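Putative acetamidase/formamidase (Yersinia enterocolitica subsp. palearctica serotype O:3, PDB 5UBU) probably hydrolyses carbon-nitrogen bonds of linear amides, such as acetamide or formamide, as part of a four-chain assembly. Local coordinates at residues B[26-31]-B[89-94]; B[77-82]-B[121-126]; B[268-273]-B[277-282]; B[284-289]-B[294-299]. All coordinates share one frame; numbering follows the deposited sequence. Where two conformers were deposited one is given.

Contact 1 of 4, residues B[26-31]-B[89-94]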
# COMPACT_ATOMS: atom_id res chain seq x y z
N HIS B 26 -21.20 -1.87 -38.44
CA HIS B 26 -20.23 -2.90 -38.77
C HIS B 26 -20.46 -4.09 -37.86
O HIS B 26 -20.82 -3.92 -36.70
CB HIS B 26 -18.82 -2.37 -38.58
CG HIS B 26 -18.57 -1.06 -39.27
ND1 HIS B 26 -18.18 -0.97 -40.59
CD2 HIS B 26 -18.69 0.21 -38.82
CE1 HIS B 26 -18.05 0.30 -40.91
NE2 HIS B 26 -18.35 1.04 -39.86
N HIS B 27 -20.27 -5.30 -38.39
CA HIS B 27 -20.47 -6.52 -37.62
C HIS B 27 -19.09 -7.13 -37.39
O HIS B 27 -18.55 -7.76 -38.29
CB HIS B 27 -21.36 -7.51 -38.41
CG HIS B 27 -22.66 -6.91 -38.89
ND1 HIS B 27 -23.83 -6.94 -38.15
CD2 HIS B 27 -22.97 -6.25 -40.03
CE1 HIS B 27 -24.79 -6.32 -38.81
NE2 HIS B 27 -24.29 -5.89 -39.96
N LEU B 28 -18.52 -6.92 -36.21
CA LEU B 28 -17.20 -7.46 -35.88
C LEU B 28 -17.35 -8.89 -35.37
O LEU B 28 -17.31 -9.15 -34.18
CB LEU B 28 -16.45 -6.55 -34.88
CG LEU B 28 -15.05 -6.99 -34.42
CD1 LEU B 28 -14.15 -7.39 -35.58
CD2 LEU B 28 -14.39 -5.89 -33.61
N THR B 29 -17.53 -9.81 -36.31
CA THR B 29 -17.67 -11.22 -36.01
C THR B 29 -16.30 -11.84 -35.73
O THR B 29 -15.27 -11.19 -35.90
CB THR B 29 -18.28 -11.97 -37.22
OG1 THR B 29 -17.41 -11.86 -38.35
CG2 THR B 29 -19.64 -11.42 -37.59
N GLU B 30 -16.30 -13.10 -35.32
CA GLU B 30 -15.06 -13.82 -35.07
C GLU B 30 -14.25 -14.01 -36.36
O GLU B 30 -13.03 -14.04 -36.34
CB GLU B 30 -15.36 -15.18 -34.44
CG GLU B 30 -15.93 -15.09 -33.03
CD GLU B 30 -16.38 -16.44 -32.51
OE1 GLU B 30 -17.29 -17.01 -33.15
OE2 GLU B 30 -15.88 -16.91 -31.47
N GLU B 31 -14.96 -14.12 -37.49
CA GLU B 31 -14.34 -14.31 -38.81
C GLU B 31 -13.61 -13.01 -39.22
O GLU B 31 -12.57 -13.07 -39.86
CB GLU B 31 -15.40 -14.75 -39.83
CG GLU B 31 -14.93 -15.62 -41.00
CD GLU B 31 -14.29 -14.88 -42.17
OE1 GLU B 31 -13.87 -15.59 -43.12
OE2 GLU B 31 -14.22 -13.63 -42.18
N GLY B 89 -10.53 -6.16 -31.72
CA GLY B 89 -9.82 -4.95 -32.12
C GLY B 89 -8.45 -5.30 -32.68
O GLY B 89 -8.11 -6.49 -32.79
N PRO B 90 -7.65 -4.30 -33.02
CA PRO B 90 -7.98 -2.89 -32.86
C PRO B 90 -8.90 -2.32 -33.93
O PRO B 90 -8.79 -2.66 -35.11
CB PRO B 90 -6.62 -2.20 -32.96
CG PRO B 90 -5.78 -3.10 -33.77
CD PRO B 90 -6.29 -4.49 -33.56
N ILE B 91 -9.81 -1.45 -33.50
CA ILE B 91 -10.74 -0.75 -34.38
C ILE B 91 -10.13 0.63 -34.62
O ILE B 91 -9.69 1.28 -33.67
CB ILE B 91 -12.13 -0.61 -33.73
CG1 ILE B 91 -12.69 -2.00 -33.43
CG2 ILE B 91 -13.07 0.18 -34.63
CD1 ILE B 91 -14.05 -2.01 -32.76
N MSE B 92 -10.10 1.08 -35.87
CA MSE B 92 -9.52 2.39 -36.21
C MSE B 92 -10.60 3.41 -36.44
O MSE B 92 -11.58 3.14 -37.13
CB MSE B 92 -8.69 2.30 -37.48
CG MSE B 92 -7.71 1.12 -37.47
SE MSE B 92 -6.30 1.38 -36.12
CE MSE B 92 -5.09 2.59 -37.11
N ILE B 93 -10.44 4.59 -35.84
CA ILE B 93 -11.41 5.67 -36.01
C ILE B 93 -10.74 6.70 -36.92
O ILE B 93 -9.67 7.22 -36.60
CB ILE B 93 -11.86 6.31 -34.67
CG1 ILE B 93 -12.58 5.29 -33.77
CG2 ILE B 93 -12.80 7.47 -34.94
CD1 ILE B 93 -11.71 4.20 -33.18
N ASN B 94 -11.39 6.98 -38.05
CA ASN B 94 -10.89 7.92 -39.04
C ASN B 94 -10.75 9.33 -38.46
O ASN B 94 -11.73 9.92 -38.02
CB ASN B 94 -11.83 7.94 -40.26
CG ASN B 94 -11.29 8.75 -41.42
OD1 ASN B 94 -10.16 9.22 -41.39
ND2 ASN B 94 -12.09 8.92 -42.45

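Contact 2 of 4, residues B[77-82]-B[121-126]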
# COMPACT_ATOMS: atom_id res chain seq x y z
N GLN B 77 -4.78 -26.11 -15.04
CA GLN B 77 -4.37 -26.96 -16.16
C GLN B 77 -4.83 -26.44 -17.53
O GLN B 77 -4.25 -26.79 -18.55
CB GLN B 77 -4.89 -28.39 -15.96
CG GLN B 77 -4.31 -29.07 -14.73
CD GLN B 77 -4.89 -30.45 -14.47
OE1 GLN B 77 -5.77 -30.93 -15.20
NE2 GLN B 77 -4.41 -31.09 -13.41
N LEU B 78 -5.87 -25.59 -17.54
CA LEU B 78 -6.41 -25.04 -18.79
C LEU B 78 -6.05 -23.57 -19.06
O LEU B 78 -6.20 -23.10 -20.19
CB LEU B 78 -7.93 -25.19 -18.82
CG LEU B 78 -8.49 -26.61 -18.69
CD1 LEU B 78 -10.01 -26.55 -18.68
CD2 LEU B 78 -8.00 -27.51 -19.82
N LEU B 79 -5.57 -22.85 -18.05
CA LEU B 79 -5.22 -21.43 -18.20
C LEU B 79 -3.78 -21.16 -17.81
O LEU B 79 -3.19 -21.86 -16.98
CB LEU B 79 -6.12 -20.58 -17.29
CG LEU B 79 -7.63 -20.74 -17.45
CD1 LEU B 79 -8.34 -19.97 -16.35
CD2 LEU B 79 -8.09 -20.30 -18.82
N LYS B 80 -3.21 -20.12 -18.43
CA LYS B 80 -1.84 -19.67 -18.17
C LYS B 80 -1.95 -18.17 -17.91
O LYS B 80 -2.23 -17.40 -18.83
CB LYS B 80 -0.94 -19.96 -19.37
CG LYS B 80 0.56 -19.95 -19.09
CD LYS B 80 1.38 -20.32 -20.32
CE LYS B 80 1.17 -21.77 -20.75
NZ LYS B 80 2.02 -22.12 -21.92
N MSE B 81 -1.76 -17.74 -16.66
CA MSE B 81 -1.83 -16.31 -16.34
C MSE B 81 -0.62 -15.63 -16.94
O MSE B 81 0.44 -16.23 -17.01
CB MSE B 81 -1.87 -16.07 -14.83
CG MSE B 81 -3.08 -16.67 -14.12
SE MSE B 81 -4.78 -15.80 -14.67
CE MSE B 81 -5.36 -17.34 -15.74
N PRO B 82 -0.74 -14.37 -17.38
CA PRO B 82 -1.96 -13.55 -17.33
C PRO B 82 -2.80 -13.59 -18.61
O PRO B 82 -3.54 -12.63 -18.88
CB PRO B 82 -1.38 -12.15 -17.14
CG PRO B 82 -0.11 -12.17 -17.94
CD PRO B 82 0.39 -13.61 -17.95
N ALA B 121 -15.02 -18.35 -11.74
CA ALA B 121 -13.97 -19.29 -11.35
C ALA B 121 -13.02 -18.74 -10.31
O ALA B 121 -12.78 -17.53 -10.23
CB ALA B 121 -13.18 -19.70 -12.59
N MSE B 122 -12.48 -19.67 -9.52
CA MSE B 122 -11.51 -19.36 -8.49
C MSE B 122 -10.24 -19.94 -9.03
O MSE B 122 -10.02 -21.15 -8.98
CB MSE B 122 -11.88 -19.99 -7.16
CG MSE B 122 -12.79 -19.07 -6.35
SE MSE B 122 -13.51 -20.11 -4.82
CE MSE B 122 -11.89 -20.20 -3.73
N ILE B 123 -9.42 -19.07 -9.60
CA ILE B 123 -8.16 -19.45 -10.20
C ILE B 123 -7.07 -19.45 -9.12
O ILE B 123 -6.96 -18.49 -8.37
CB ILE B 123 -7.80 -18.47 -11.32
CG1 ILE B 123 -8.94 -18.44 -12.35
CG2 ILE B 123 -6.46 -18.85 -11.96
CD1 ILE B 123 -8.78 -17.42 -13.46
N PRO B 124 -6.27 -20.54 -9.03
CA PRO B 124 -5.23 -20.54 -8.01
C PRO B 124 -4.25 -19.37 -8.16
O PRO B 124 -3.88 -19.01 -9.28
CB PRO B 124 -4.52 -21.87 -8.23
CG PRO B 124 -5.59 -22.76 -8.77
CD PRO B 124 -6.43 -21.87 -9.65
N HIS B 125 -3.88 -18.77 -7.03
CA HIS B 125 -2.95 -17.64 -6.98
C HIS B 125 -3.47 -16.38 -7.67
O HIS B 125 -2.70 -15.55 -8.16
CB HIS B 125 -1.57 -18.05 -7.52
CG HIS B 125 -1.03 -19.28 -6.88
ND1 HIS B 125 -0.51 -19.29 -5.60
CD2 HIS B 125 -0.93 -20.55 -7.34
CE1 HIS B 125 -0.11 -20.51 -5.30
NE2 HIS B 125 -0.34 -21.30 -6.34
N PHE B 126 -4.80 -16.24 -7.71
CA PHE B 126 -5.43 -15.08 -8.32
C PHE B 126 -6.77 -14.79 -7.64
O PHE B 126 -7.62 -15.66 -7.54
CB PHE B 126 -5.61 -15.30 -9.81
CG PHE B 126 -6.13 -14.10 -10.54
CD1 PHE B 126 -5.29 -13.02 -10.83
CD2 PHE B 126 -7.46 -14.04 -10.96
CE1 PHE B 126 -5.77 -11.91 -11.50
CE2 PHE B 126 -7.94 -12.94 -11.65
CZ PHE B 126 -7.10 -11.87 -11.92

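Contact 3 of 4, residues B[268-273]-B[277-282]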
# COMPACT_ATOMS: atom_id res chain seq x y z
N GLY B 268 -9.41 5.91 -12.16
CA GLY B 268 -7.97 5.78 -11.91
C GLY B 268 -7.60 4.34 -11.65
O GLY B 268 -8.39 3.59 -11.08
N SER B 269 -6.39 3.94 -12.04
CA SER B 269 -5.92 2.58 -11.82
C SER B 269 -4.50 2.55 -11.32
O SER B 269 -3.63 3.17 -11.91
CB SER B 269 -6.03 1.76 -13.11
OG SER B 269 -7.37 1.64 -13.53
N ALA B 270 -4.26 1.80 -10.24
CA ALA B 270 -2.93 1.68 -9.63
C ALA B 270 -2.93 0.78 -8.39
O ALA B 270 -3.94 0.17 -8.05
CB ALA B 270 -2.42 3.07 -9.24
N ARG B 271 -1.75 0.67 -7.78
CA ARG B 271 -1.55 -0.02 -6.52
C ARG B 271 -0.59 0.88 -5.74
O ARG B 271 0.34 1.42 -6.34
CB ARG B 271 -0.91 -1.40 -6.66
CG ARG B 271 -1.77 -2.46 -7.32
CD ARG B 271 -1.20 -3.84 -7.03
NE ARG B 271 -2.02 -4.91 -7.58
CZ ARG B 271 -1.91 -6.21 -7.27
NH1 ARG B 271 -1.01 -6.62 -6.37
NH2 ARG B 271 -2.72 -7.10 -7.85
N PRO B 272 -0.79 1.06 -4.43
CA PRO B 272 -1.87 0.44 -3.66
C PRO B 272 -3.23 1.06 -3.97
O PRO B 272 -3.31 2.01 -4.76
CB PRO B 272 -1.43 0.67 -2.22
CG PRO B 272 -0.66 1.94 -2.27
CD PRO B 272 0.05 1.94 -3.60
N LEU B 273 -4.29 0.53 -3.37
CA LEU B 273 -5.64 1.03 -3.67
C LEU B 273 -5.85 2.52 -3.36
O LEU B 273 -6.66 3.15 -4.03
CB LEU B 273 -6.72 0.14 -3.02
CG LEU B 273 -8.18 0.38 -3.42
CD1 LEU B 273 -8.37 0.07 -4.90
CD2 LEU B 273 -9.13 -0.47 -2.59
N THR B 277 -7.44 5.57 -5.89
CA THR B 277 -8.48 6.49 -5.45
C THR B 277 -8.03 7.96 -5.56
O THR B 277 -8.82 8.81 -5.94
CB THR B 277 -8.91 6.20 -4.00
OG1 THR B 277 -9.13 4.79 -3.84
CG2 THR B 277 -10.17 6.99 -3.65
N ARG B 278 -6.78 8.24 -5.21
CA ARG B 278 -6.23 9.61 -5.33
C ARG B 278 -6.28 10.10 -6.76
O ARG B 278 -6.70 11.22 -7.03
CB ARG B 278 -4.79 9.67 -4.83
CG ARG B 278 -4.70 9.74 -3.33
CD ARG B 278 -3.31 9.41 -2.87
NE ARG B 278 -3.16 9.59 -1.43
CZ ARG B 278 -2.24 8.99 -0.68
NH1 ARG B 278 -1.41 8.08 -1.19
NH2 ARG B 278 -2.19 9.26 0.62
N ILE B 279 -5.82 9.23 -7.67
CA ILE B 279 -5.81 9.49 -9.10
C ILE B 279 -7.21 9.86 -9.60
O ILE B 279 -7.38 10.85 -10.32
CB ILE B 279 -5.28 8.26 -9.86
CG1 ILE B 279 -3.78 8.13 -9.65
CG2 ILE B 279 -5.53 8.38 -11.35
CD1 ILE B 279 -3.20 6.81 -10.11
N ALA B 280 -8.20 9.06 -9.21
CA ALA B 280 -9.59 9.28 -9.62
C ALA B 280 -10.12 10.60 -9.08
O ALA B 280 -10.62 11.44 -9.86
CB ALA B 280 -10.47 8.13 -9.15
N TYR B 281 -10.04 10.79 -7.77
CA TYR B 281 -10.52 12.04 -7.19
C TYR B 281 -9.81 13.27 -7.74
O TYR B 281 -10.46 14.26 -8.03
CB TYR B 281 -10.50 12.05 -5.66
CG TYR B 281 -11.81 11.64 -5.02
CD1 TYR B 281 -12.96 12.38 -5.25
CD2 TYR B 281 -11.87 10.58 -4.13
CE1 TYR B 281 -14.17 12.05 -4.66
CE2 TYR B 281 -13.07 10.25 -3.51
CZ TYR B 281 -14.22 11.00 -3.78
OH TYR B 281 -15.42 10.67 -3.19
N ARG B 282 -8.49 13.20 -7.90
CA ARG B 282 -7.76 14.37 -8.40
C ARG B 282 -8.17 14.69 -9.84
O ARG B 282 -8.33 15.86 -10.21
CB ARG B 282 -6.26 14.19 -8.32
CG ARG B 282 -5.56 15.53 -8.48
CD ARG B 282 -4.06 15.46 -8.42
NE ARG B 282 -3.47 14.87 -9.61
CZ ARG B 282 -2.17 14.78 -9.85
NH1 ARG B 282 -1.75 14.19 -10.96
NH2 ARG B 282 -1.29 15.27 -8.98

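Contact 4 of 4, residues B[284-289]-B[294-299]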
# COMPACT_ATOMS: atom_id res chain seq x y z
N LEU B 284 -11.03 14.01 -11.20
CA LEU B 284 -12.39 14.56 -11.14
C LEU B 284 -12.32 16.05 -10.82
O LEU B 284 -12.98 16.86 -11.48
CB LEU B 284 -13.23 13.81 -10.10
CG LEU B 284 -14.69 14.24 -9.96
CD1 LEU B 284 -15.41 14.16 -11.29
CD2 LEU B 284 -15.38 13.35 -8.94
N ILE B 285 -11.50 16.41 -9.83
CA ILE B 285 -11.32 17.82 -9.44
C ILE B 285 -10.81 18.64 -10.62
O ILE B 285 -11.30 19.75 -10.85
CB ILE B 285 -10.38 17.95 -8.22
CG1 ILE B 285 -11.07 17.36 -6.98
CG2 ILE B 285 -10.06 19.42 -7.94
CD1 ILE B 285 -10.17 17.25 -5.77
N TYR B 286 -9.85 18.12 -11.36
CA TYR B 286 -9.34 18.86 -12.51
C TYR B 286 -10.40 19.01 -13.61
O TYR B 286 -10.44 20.02 -14.34
CB TYR B 286 -8.06 18.26 -13.09
CG TYR B 286 -6.83 18.28 -12.21
CD1 TYR B 286 -6.65 19.27 -11.22
CD2 TYR B 286 -5.76 17.43 -12.46
CE1 TYR B 286 -5.49 19.30 -10.45
CE2 TYR B 286 -4.60 17.48 -11.71
CZ TYR B 286 -4.47 18.42 -10.71
OH TYR B 286 -3.32 18.46 -9.96
N TRP B 287 -11.26 18.00 -13.72
CA TRP B 287 -12.34 17.99 -14.69
C TRP B 287 -13.38 19.04 -14.31
O TRP B 287 -13.84 19.80 -15.17
CB TRP B 287 -12.92 16.57 -14.79
CG TRP B 287 -13.96 16.34 -15.85
CD1 TRP B 287 -14.22 17.12 -16.94
CD2 TRP B 287 -14.69 15.13 -16.04
NE1 TRP B 287 -15.17 16.53 -17.73
CE2 TRP B 287 -15.47 15.30 -17.21
CE3 TRP B 287 -14.81 13.94 -15.31
CZ2 TRP B 287 -16.35 14.32 -17.67
CZ3 TRP B 287 -15.69 12.96 -15.77
CH2 TRP B 287 -16.44 13.16 -16.94
N LEU B 288 -13.72 19.11 -13.02
CA LEU B 288 -14.68 20.08 -12.52
C LEU B 288 -14.18 21.52 -12.71
O LEU B 288 -14.97 22.41 -13.02
CB LEU B 288 -15.01 19.81 -11.05
CG LEU B 288 -15.72 18.48 -10.77
CD1 LEU B 288 -15.81 18.21 -9.28
CD2 LEU B 288 -17.10 18.44 -11.41
N VAL B 289 -12.88 21.74 -12.54
CA VAL B 289 -12.28 23.07 -12.71
C VAL B 289 -12.22 23.49 -14.18
O VAL B 289 -12.52 24.63 -14.53
CB VAL B 289 -10.86 23.13 -12.08
CG1 VAL B 289 -10.13 24.42 -12.46
CG2 VAL B 289 -10.94 23.00 -10.57
N PHE B 294 -15.73 25.20 -11.62
CA PHE B 294 -15.39 25.12 -10.20
C PHE B 294 -14.04 25.75 -9.90
O PHE B 294 -13.16 25.80 -10.75
CB PHE B 294 -15.31 23.66 -9.73
CG PHE B 294 -16.65 23.02 -9.48
CD1 PHE B 294 -17.41 22.52 -10.53
CD2 PHE B 294 -17.12 22.86 -8.18
CE1 PHE B 294 -18.64 21.92 -10.29
CE2 PHE B 294 -18.34 22.26 -7.94
CZ PHE B 294 -19.10 21.78 -8.99
N GLU B 295 -13.90 26.26 -8.68
CA GLU B 295 -12.64 26.79 -8.19
C GLU B 295 -12.05 25.51 -7.54
O GLU B 295 -12.78 24.73 -6.93
CB GLU B 295 -12.86 27.94 -7.20
CG GLU B 295 -11.60 28.55 -6.60
CD GLU B 295 -11.01 27.75 -5.45
OE1 GLU B 295 -11.77 27.29 -4.57
OE2 GLU B 295 -9.76 27.62 -5.41
N GLN B 296 -10.75 25.29 -7.71
CA GLN B 296 -10.11 24.04 -7.22
C GLN B 296 -10.37 23.64 -5.77
O GLN B 296 -10.81 22.53 -5.52
CB GLN B 296 -8.60 24.07 -7.44
CG GLN B 296 -7.96 22.70 -7.32
CD GLN B 296 -6.46 22.74 -7.40
OE1 GLN B 296 -5.79 23.28 -6.54
NE2 GLN B 296 -5.93 22.11 -8.42
N TRP B 297 -10.10 24.53 -4.82
CA TRP B 297 -10.28 24.20 -3.40
C TRP B 297 -11.73 23.97 -3.02
O TRP B 297 -12.01 23.15 -2.16
CB TRP B 297 -9.62 25.21 -2.46
CG TRP B 297 -8.19 25.48 -2.81
CD1 TRP B 297 -7.64 26.68 -3.11
CD2 TRP B 297 -7.15 24.51 -2.99
NE1 TRP B 297 -6.31 26.54 -3.40
CE2 TRP B 297 -5.98 25.21 -3.36
CE3 TRP B 297 -7.08 23.11 -2.87
CZ2 TRP B 297 -4.77 24.57 -3.61
CZ3 TRP B 297 -5.87 22.47 -3.11
CH2 TRP B 297 -4.73 23.21 -3.48
N ASP B 298 -12.65 24.69 -3.67
CA ASP B 298 -14.06 24.51 -3.39
C ASP B 298 -14.47 23.11 -3.86
O ASP B 298 -15.20 22.41 -3.16
CB ASP B 298 -14.92 25.56 -4.11
CG ASP B 298 -16.40 25.41 -3.79
OD1 ASP B 298 -16.76 25.33 -2.60
OD2 ASP B 298 -17.20 25.42 -4.74
N ALA B 299 -14.00 22.72 -5.05
CA ALA B 299 -14.31 21.39 -5.61
C ALA B 299 -13.82 20.28 -4.69
O ALA B 299 -14.53 19.31 -4.46
CB ALA B 299 -13.69 21.24 -6.98

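Contact 1 of 4, residues B[26-31]-B[89-94]
L28 and I91 meet through one pair of methyl groups, L28 CD2 and I91 CD1, 4.0 Å apart, and the two side chains slant across each other. L28 swings CG away from its own backbone nitrogen (chi1 180°), while I91 runs straight out to CD1 (chi2 179°). The same leucine methyl lies 4.3 Å from the backbone N of G89, which has no side chain there. One shell out, L28 also packs on V47 and V56, and I91 on I50 and L216. Backbone bonds from L28 to I57 and D59 hold its strand beside 55-59, at the edge of the nine-stranded sheet, whereas I91 belongs to 87-93 in the second mixed sheet. The pair therefore joins two layers of a beta architecture. L28 centres an inverse gamma turn where strand gives way to helix 30-33; T29 caps that helix with OG1 on the backbone N of M32, and Q33 OE1 accepts a hydrogen bond from G89 N. Burying about 80 Å² with no hydrogen bond across it, this small apolar pair probably gains its stability from burial of methyl groups; the polar bonds that fix the backbones are made with residues outside the two segments.

Contact 2 of 4, residues B[77-82]-B[121-126]
I123 is the first residue of 121-126 to touch 77-82, and it does so with a single methyl. Just before it, strand 117-122 is held by other parts: A121 N bonds to T233 OG1, and M122 pairs with K145 while its side chain packs on W297 of a second subunit. The I123 chain is extended as far as CD1 (chi2 175°), which brings this one methyl to two partners that approach it from the same side. L79 CD1 is 3.9 Å from I123 CD1, the side chains crossing at about a right angle, and the selenomethionine methyl M81 CE is 4.1 Å from the same I123 CD1. L79 is the first residue to leave helical geometry, so the contact sets the chain just after helix 75-78 against the loop that follows strand 117-122, with the I123 side chain about 9 Å from a bound sodium ion. From I123 the chain reverses in a type II beta turn. P124 occupies its second position, and H125 takes the left-handed backbone conformation (phi 64°) that this turn asks of the third. A weak backbone bond, from F126 N to I123 O, closes it. F126, the last residue of the turn, then offers the face of its ring to M81: the selenium atom SE of M81 stands 4.8 Å from the centroid of the F126 ring and 15° off the ring normal, a rather distant Met-aromatic contact made possible by the bent M81 side chain.

Contact 3 of 4, residues B[268-273]-B[277-282]
The flat carbonyl group of L273 is approached on its two opposite faces by one residue, T277. Its hydroxyl comes from one side, T277 OG1 giving a 3.0 Å bond to L273 O, with the donor tilted 31° from the carbonyl plane. From the other face the backbone T277 N reaches L273 O at 3.2 Å, in the i to i+4 bond of the first turn of helix 273-291. A threonine chi1 of -47° places OG1 beside its own backbone nitrogen, which brings both donors to a single oxygen. Further along, strand 263-270 runs nearly antiparallel to the helix, the local axes 6.5 Å apart at an angle of 160°. I279 bridges them: its CG2 lies 3.6 Å from G268 CA, where the strand has no side chain, and its CD1 lies 3.9 Å from A270 CB. A280 CB rests 3.9 Å from G268 N. The strand's next neighbour, 319-326, bonds to G268 and A270, and S269, which points away from the helix, bonds through OG to T320 OG1. The chain turns from strand to helix at a cis peptide before P272, the N-cap, and L273 N bonds to E274 OE1 of a second subunit. At this buried turn from strand to helix, then, two donors satisfy the L273 carbonyl, while the absence of a side chain at G268 is consistent with the close approach of the helix.

Contact 4 of 4, residues B[284-289]-B[294-299]
L288 sets CG anti to its own carbonyl carbon (chi1 -65°), as F294 does; with CG so placed, the two side chains lie side by side, pointing the same way. L288 CB lies 3.7 Å from F294 CD1, and the leucine methyl CD2 accompanies the ring farther out to CE1. Q296 instead turns CG away from its backbone nitrogen (chi1 -164°) and continues extended, so that its amide NE2 reaches the edge of the Y286 ring, 3.5 Å from CE1 and in the ring plane; amide and ring planes are 29° apart. The amide OE1 stands over one face of the W297 ring, toward its rim. Midway, the Q296 CG meets I285 CG2, whose chain crosses it at about a right angle, while V289 CG2 packs on Q296 CA at 3.6 Å. A hydrogen bond from F294 N to L288 O, 3.2 Å, ties the backbones, the donor standing above the carbonyl plane, and V289 CA adds a CH-O contact to F294 O. Next in sequence, E295 is the N-cap of helix 296-306: its carboxylate accepts from D298 N and W297 N, each from above its plane. The two consecutive helices, 273-291 and 296-306, are joined by a short connection and turn sharply against each other, with A299 CB packed against I285 CG2. R161 of a second subunit makes a cation-pi contact with F294, and L138 of a third packs on Y286 and Q296. Within the chain, L284 and L288 turn to strand 319-326, and L284 and W287 to 263-270.

Contacts 1 and 2 interleave along the chain, and contacts 3 and 4 follow in series. Contacts 1 and 3 both reach the nine-stranded sheet, but their centres lie about 31 Å apart on opposite sides of the chain's centre. Contact 4 continues contact 3 on helix 273-291, with centres about 17 Å apart, and both touch a second subunit. Contact 2 comes within about 7 Å, nearest atoms, of contact 3 without touching it, and is about 42 Å, centre to centre, from contact 4. Contact 1 joins layers within one chain, whereas contacts 2, 3 and 4 lie where subunits meet, M122 packing on W297 of a neighbouring subunit, consistent with a part in assembly.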